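Local atomic coordinates of ribosomal RNA small subunit methyltransferase E (Legionella pneumophila, PDB entry 5O95), a protein that probably methylates N3 of a single uridine in 16S ribosomal RNA, using S-adenosyl-L-methionine as methyl donor. Residues I9-E14 against Q19-S24; L43-G48 against V65-A70. All coordinates share one frame; numbering follows the deposited sequence.

Contact 1 of 2, residues I9-E14 against Q19-S24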
loop_
_atom_site.group_PDB
_atom_site.type_symbol
_atom_site.label_atom_id
_atom_site.label_comp_id
_atom_site.label_asym_id
_atom_site.label_seq_id
_atom_site.Cartn_x
_atom_site.Cartn_y
_atom_site.Cartn_z
ATOM N N ILE B 9 12.009 19.307 -6.534
ATOM C CA ILE B 9 11.482 19.510 -7.884
ATOM C C ILE B 9 12.440 18.847 -8.865
ATOM O O ILE B 9 13.640 19.142 -8.860
ATOM C CB ILE B 9 11.353 21.015 -8.230
ATOM C CG1 ILE B 9 10.418 21.749 -7.256
ATOM C CG2 ILE B 9 10.906 21.216 -9.678
ATOM C CD1 ILE B 9 8.940 21.291 -7.373
ATOM N N TYR B 10 11.922 17.978 -9.724
ATOM C CA TYR B 10 12.751 17.341 -10.733
ATOM C C TYR B 10 12.975 18.310 -11.888
ATOM O O TYR B 10 12.012 18.825 -12.472
ATOM C CB TYR B 10 11.995 16.129 -11.284
ATOM C CG TYR B 10 12.602 15.515 -12.514
ATOM C CD1 TYR B 10 13.841 14.881 -12.481
ATOM C CD2 TYR B 10 11.936 15.589 -13.736
ATOM C CE1 TYR B 10 14.389 14.304 -13.620
ATOM C CE2 TYR B 10 12.472 15.019 -14.890
ATOM C CZ TYR B 10 13.693 14.387 -14.835
ATOM O OH TYR B 10 14.207 13.821 -15.978
ATOM N N GLN B 11 14.253 18.558 -12.223
ATOM C CA GLN B 11 14.592 19.285 -13.443
ATOM C C GLN B 11 15.759 18.556 -14.088
ATOM O O GLN B 11 16.816 18.411 -13.451
ATOM C CB GLN B 11 15.050 20.716 -13.121
ATOM C CG GLN B 11 13.954 21.685 -12.678
ATOM C CD GLN B 11 13.042 22.057 -13.822
ATOM O OE1 GLN B 11 13.272 23.043 -14.539
ATOM N NE2 GLN B 11 11.997 21.251 -14.024
ATOM N N PRO B 12 15.628 18.097 -15.330
ATOM C CA PRO B 12 16.747 17.420 -15.983
ATOM C C PRO B 12 17.852 18.423 -16.287
ATOM O O PRO B 12 17.617 19.629 -16.396
ATOM C CB PRO B 12 16.128 16.883 -17.275
ATOM C CG PRO B 12 14.993 17.815 -17.555
ATOM C CD PRO B 12 14.427 18.142 -16.187
ATOM N N GLY B 13 19.064 17.902 -16.397
ATOM C CA GLY B 13 20.201 18.696 -16.850
ATOM C C GLY B 13 21.326 18.699 -15.837
ATOM O O GLY B 13 21.205 18.218 -14.714
ATOM N N GLU B 14 22.455 19.253 -16.285
ATOM C CA GLU B 14 23.623 19.466 -15.446
ATOM C C GLU B 14 23.730 20.957 -15.178
ATOM O O GLU B 14 23.558 21.769 -16.101
ATOM C CB GLU B 14 24.877 19.032 -16.196
ATOM C CG GLU B 14 24.927 17.583 -16.564
ATOM C CD GLU B 14 24.992 16.683 -15.359
ATOM O OE1 GLU B 14 25.700 17.042 -14.396
ATOM O OE2 GLU B 14 24.334 15.621 -15.378
ATOM N N GLN B 19 24.664 29.301 -11.009
ATOM C CA GLN B 19 23.906 29.448 -12.242
ATOM C C GLN B 19 22.466 29.834 -11.949
ATOM O O GLN B 19 21.903 29.475 -10.911
ATOM C CB GLN B 19 23.936 28.160 -13.064
ATOM C CG GLN B 19 25.296 27.959 -13.749
ATOM C CD GLN B 19 25.403 26.661 -14.526
ATOM O OE1 GLN B 19 24.494 25.832 -14.504
ATOM N NE2 GLN B 19 26.523 26.477 -15.216
ATOM N N LEU B 20 21.877 30.575 -12.880
ATOM C CA LEU B 20 20.463 30.912 -12.841
ATOM C C LEU B 20 19.716 29.945 -13.748
ATOM O O LEU B 20 20.112 29.728 -14.896
ATOM C CB LEU B 20 20.231 32.348 -13.313
ATOM C CG LEU B 20 18.796 32.864 -13.144
ATOM C CD1 LEU B 20 18.430 32.993 -11.675
ATOM C CD2 LEU B 20 18.638 34.206 -13.855
ATOM N N LEU B 21 18.648 29.355 -13.224
ATOM C CA LEU B 21 17.861 28.390 -13.976
ATOM C C LEU B 21 16.416 28.862 -14.021
ATOM O O LEU B 21 15.786 29.039 -12.971
ATOM C CB LEU B 21 17.944 27.018 -13.310
ATOM C CG LEU B 21 17.032 25.946 -13.899
ATOM C CD1 LEU B 21 17.404 25.673 -15.350
ATOM C CD2 LEU B 21 17.115 24.685 -13.055
ATOM N N GLU B 22 15.898 29.081 -15.227
ATOM C CA GLU B 22 14.466 29.254 -15.399
ATOM C C GLU B 22 13.831 27.873 -15.400
ATOM O O GLU B 22 14.148 27.031 -16.251
ATOM C CB GLU B 22 14.148 29.969 -16.709
ATOM C CG GLU B 22 12.656 30.182 -16.886
ATOM C CD GLU B 22 12.317 30.912 -18.164
ATOM O OE1 GLU B 22 13.256 31.304 -18.877
ATOM O OE2 GLU B 22 11.119 31.093 -18.451
ATOM N N LEU B 23 12.959 27.620 -14.435
ATOM C CA LEU B 23 12.362 26.299 -14.369
ATOM C C LEU B 23 11.596 26.012 -15.645
ATOM O O LEU B 23 11.105 26.926 -16.310
ATOM C CB LEU B 23 11.419 26.219 -13.177
ATOM C CG LEU B 23 12.100 26.378 -11.823
ATOM C CD1 LEU B 23 11.031 26.210 -10.739
ATOM C CD2 LEU B 23 13.206 25.354 -11.640
ATOM N N SER B 24 11.496 24.715 -15.988
ATOM C CA SER B 24 10.659 24.341 -17.114
ATOM C C SER B 24 9.256 24.888 -16.882
ATOM O O SER B 24 8.847 25.075 -15.734
ATOM C CB SER B 24 10.581 22.823 -17.227
ATOM O OG SER B 24 10.001 22.261 -16.046
HETATM O O HOH W 1 24.039 24.363 -16.819
#
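The side chain of Q11 spans the gap to L21, L23 and S24, tying together the ends of strands 8-10 and 20-22, the two outermost strands of the mixed sheet in the PUA-type domain. Its CB points toward residues 19-24. With chi1 at -73°, CG lies beside the backbone N, a loose 4.4 Å from CD2 of L21 and 3.9 Å from CD2 of L23, whose side chain crosses that of Q11 at about a right angle. A bend at chi2 then turns the amide toward S24. OE1 accepts a nearly straight hydrogen bond (2.8 Å, 165°) from the backbone N of S24, the donor lying somewhat off the carbonyl plane. NE2 spends its hydrogens on two acceptors near the amide plane, S24 OG at 3.0 Å and its own neighbour Y10 O at 2.9 Å. Three bonds thus fix the rotation of the amide. S24 OG also caps A27 N at the start of helix 25-34, so Q11 braces the N-cap residue from both its backbone and its hydroxyl. Farther along, one water donates to E14 O at 2.7 Å and to Q19 OE1 at 2.8 Å; this OE1 also accepts a bond from Q16 N.

Contact 2 of 2, residues L43-G48 against V65-A70; sequences LTLFNG and VFVRIA
V67 and I69 of the strand 65-70 meet L43 and L45 in the interior of the PUA-type domain. The two strands belong to the same mixed sheet but are not neighbours in it, since strand 51-61 runs between them. Strong curvature of the sheet brings their inward faces together: the axes approach to 9.2 Å, the N-to-C directions lie 78° apart, and no hydrogen bond joins the segments.

Followed from its start, strand 65-70 first touches strand 43-46 at V67, whose two methyls are divided between two leucines. CG1 packs on CD1 of L43 at 4.0 Å, the two side chains crossing at about a right angle, while CG2 meets CD1 of L45 at 3.9 Å, tip to tip. A chi1 of -49° sets CG1 beside the backbone N and CG2 between that N and the carbonyl carbon, so that each branch has its own leucine. The next residue, R68, turns to other partners, with a salt bridge from NE to E58 and a hydrogen bond from NH1 to G18 O. At I69 the CB does not point straight at strand 43-46, but the end of the side chain swings back, and CD1 comes within 3.7 Å of L45 CD1. That single leucine methyl is therefore shared by V67 and I69, and L45 contributes more than L43, whose CD1 reaches V67 alone. I9 packs on both leucines, L21 on L45 and V67, and A55 on V67.

All four touching residues are buried and meet through methyl groups alone, so this contact must draw on dispersion and the exclusion of water, with shape rather than bond direction setting how the strands fit.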
loop_
_atom_site.group_PDB
_atom_site.type_symbol
_atom_site.label_atom_id
_atom_site.label_comp_id
_atom_site.label_asym_id
_atom_site.label_seq_id
_atom_site.Cartn_x
_atom_site.Cartn_y
_atom_site.Cartn_z
ATOM N N LEU B 43 14.490 25.593 -2.548
ATOM C CA LEU B 43 14.085 24.412 -3.294
ATOM C C LEU B 43 15.290 23.502 -3.432
ATOM O O LEU B 43 16.430 23.963 -3.496
ATOM C CB LEU B 43 13.668 24.750 -4.747
ATOM C CG LEU B 43 12.405 25.548 -5.033
ATOM C CD1 LEU B 43 12.314 25.901 -6.511
ATOM C CD2 LEU B 43 11.204 24.726 -4.618
ATOM N N THR B 44 15.031 22.210 -3.505
ATOM C CA THR B 44 16.044 21.225 -3.849
ATOM C C THR B 44 15.655 20.679 -5.205
ATOM O O THR B 44 14.642 19.987 -5.326
ATOM C CB THR B 44 16.101 20.100 -2.820
ATOM O OG1 THR B 44 16.434 20.620 -1.524
ATOM C CG2 THR B 44 17.153 19.056 -3.235
ATOM N N LEU B 45 16.406 21.031 -6.243
ATOM C CA LEU B 45 16.177 20.408 -7.535
ATOM C C LEU B 45 16.964 19.110 -7.589
ATOM O O LEU B 45 17.984 18.962 -6.928
ATOM C CB LEU B 45 16.656 21.315 -8.667
ATOM C CG LEU B 45 16.208 22.757 -8.495
ATOM C CD1 LEU B 45 16.827 23.633 -9.602
ATOM C CD2 LEU B 45 14.684 22.879 -8.473
ATOM N N PHE B 46 16.471 18.151 -8.363
ATOM C CA PHE B 46 17.278 16.983 -8.662
ATOM C C PHE B 46 17.062 16.632 -10.122
ATOM O O PHE B 46 16.033 16.971 -10.713
ATOM C CB PHE B 46 16.964 15.801 -7.732
ATOM C CG PHE B 46 15.552 15.296 -7.871
ATOM C CD1 PHE B 46 14.519 15.967 -7.237
ATOM C CD2 PHE B 46 15.271 14.195 -8.668
ATOM C CE1 PHE B 46 13.195 15.523 -7.368
ATOM C CE2 PHE B 46 13.942 13.743 -8.799
ATOM C CZ PHE B 46 12.920 14.425 -8.168
ATOM N N ASN B 47 18.045 15.945 -10.704
ATOM C CA ASN B 47 18.145 15.864 -12.159
ATOM C C ASN B 47 17.955 14.458 -12.716
ATOM O O ASN B 47 18.148 14.243 -13.923
ATOM C CB ASN B 47 19.463 16.483 -12.655
ATOM C CG ASN B 47 20.688 15.638 -12.324
ATOM O OD1 ASN B 47 20.632 14.706 -11.512
ATOM N ND2 ASN B 47 21.833 16.010 -12.919
ATOM N N GLY B 48 17.512 13.508 -11.888
ATOM C CA GLY B 48 17.395 12.135 -12.324
ATOM C C GLY B 48 18.696 11.380 -12.408
ATOM O O GLY B 48 18.689 10.210 -12.784
ATOM N N VAL B 65 9.478 30.991 -13.203
ATOM C CA VAL B 65 10.212 30.941 -11.943
ATOM C C VAL B 65 11.695 30.838 -12.277
ATOM O O VAL B 65 12.110 29.894 -12.964
ATOM C CB VAL B 65 9.768 29.760 -11.070
ATOM C CG1 VAL B 65 10.535 29.777 -9.754
ATOM C CG2 VAL B 65 8.254 29.815 -10.811
ATOM N N PHE B 66 12.492 31.794 -11.779
ATOM C CA PHE B 66 13.946 31.782 -11.926
ATOM C C PHE B 66 14.593 31.452 -10.582
ATOM O O PHE B 66 14.335 32.129 -9.587
ATOM C CB PHE B 66 14.454 33.142 -12.416
ATOM C CG PHE B 66 13.941 33.513 -13.771
ATOM C CD1 PHE B 66 12.727 34.168 -13.911
ATOM C CD2 PHE B 66 14.660 33.191 -14.913
ATOM C CE1 PHE B 66 12.241 34.499 -15.165
ATOM C CE2 PHE B 66 14.183 33.532 -16.172
ATOM C CZ PHE B 66 12.974 34.179 -16.295
ATOM N N VAL B 67 15.426 30.423 -10.558
ATOM C CA VAL B 67 16.051 29.974 -9.320
ATOM C C VAL B 67 17.561 30.086 -9.445
ATOM O O VAL B 67 18.139 29.875 -10.513
ATOM C CB VAL B 67 15.621 28.552 -8.899
ATOM C CG1 VAL B 67 14.107 28.435 -8.955
ATOM C CG2 VAL B 67 16.311 27.478 -9.747
ATOM N N ARG B 68 18.201 30.416 -8.334
ATOM C CA ARG B 68 19.646 30.560 -8.281
ATOM C C ARG B 68 20.208 29.307 -7.624
ATOM O O ARG B 68 19.843 28.982 -6.491
ATOM C CB ARG B 68 20.019 31.826 -7.509
ATOM C CG ARG B 68 21.523 32.091 -7.427
ATOM C CD ARG B 68 22.131 32.389 -8.806
ATOM N NE ARG B 68 21.567 33.592 -9.413
ATOM C CZ ARG B 68 22.011 34.136 -10.544
ATOM N NH1 ARG B 68 23.020 33.573 -11.192
ATOM N NH2 ARG B 68 21.442 35.235 -11.032
ATOM N N ILE B 69 21.035 28.572 -8.365
ATOM C CA ILE B 69 21.662 27.358 -7.861
ATOM C C ILE B 69 22.797 27.761 -6.929
ATOM O O ILE B 69 23.744 28.441 -7.349
ATOM C CB ILE B 69 22.215 26.497 -9.009
ATOM C CG1 ILE B 69 21.173 26.275 -10.109
ATOM C CG2 ILE B 69 22.762 25.188 -8.453
ATOM C CD1 ILE B 69 20.031 25.455 -9.685
ATOM N N ALA B 70 22.713 27.344 -5.666
ATOM C CA ALA B 70 23.771 27.662 -4.709
ATOM C C ALA B 70 24.825 26.565 -4.613
ATOM O O ALA B 70 26.022 26.862 -4.488
ATOM C CB ALA B 70 23.167 27.901 -3.325
#

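The two contacts serve one sheet, their centres only about 5 Å apart. Contact 2 is wholly buried and apolar, whereas contact 1 is partly buried and chiefly polar, built on amide, hydroxyl and backbone groups with a water at its outer end. Each strand of contact 1 adjoins a strand of contact 2: 8-10 runs parallel to 42-46, and 20-22 antiparallel to 64-74. Q11 N and F46 O, 2.8 Å apart, and L21 O and V67 N, also 2.8 Å apart, probably form hydrogen bonds linking them. Contact 1 thus joins the margins of the curved sheet, and contact 2 forms part of its apolar interior; both lie away from the S-adenosyl-L-methionine site.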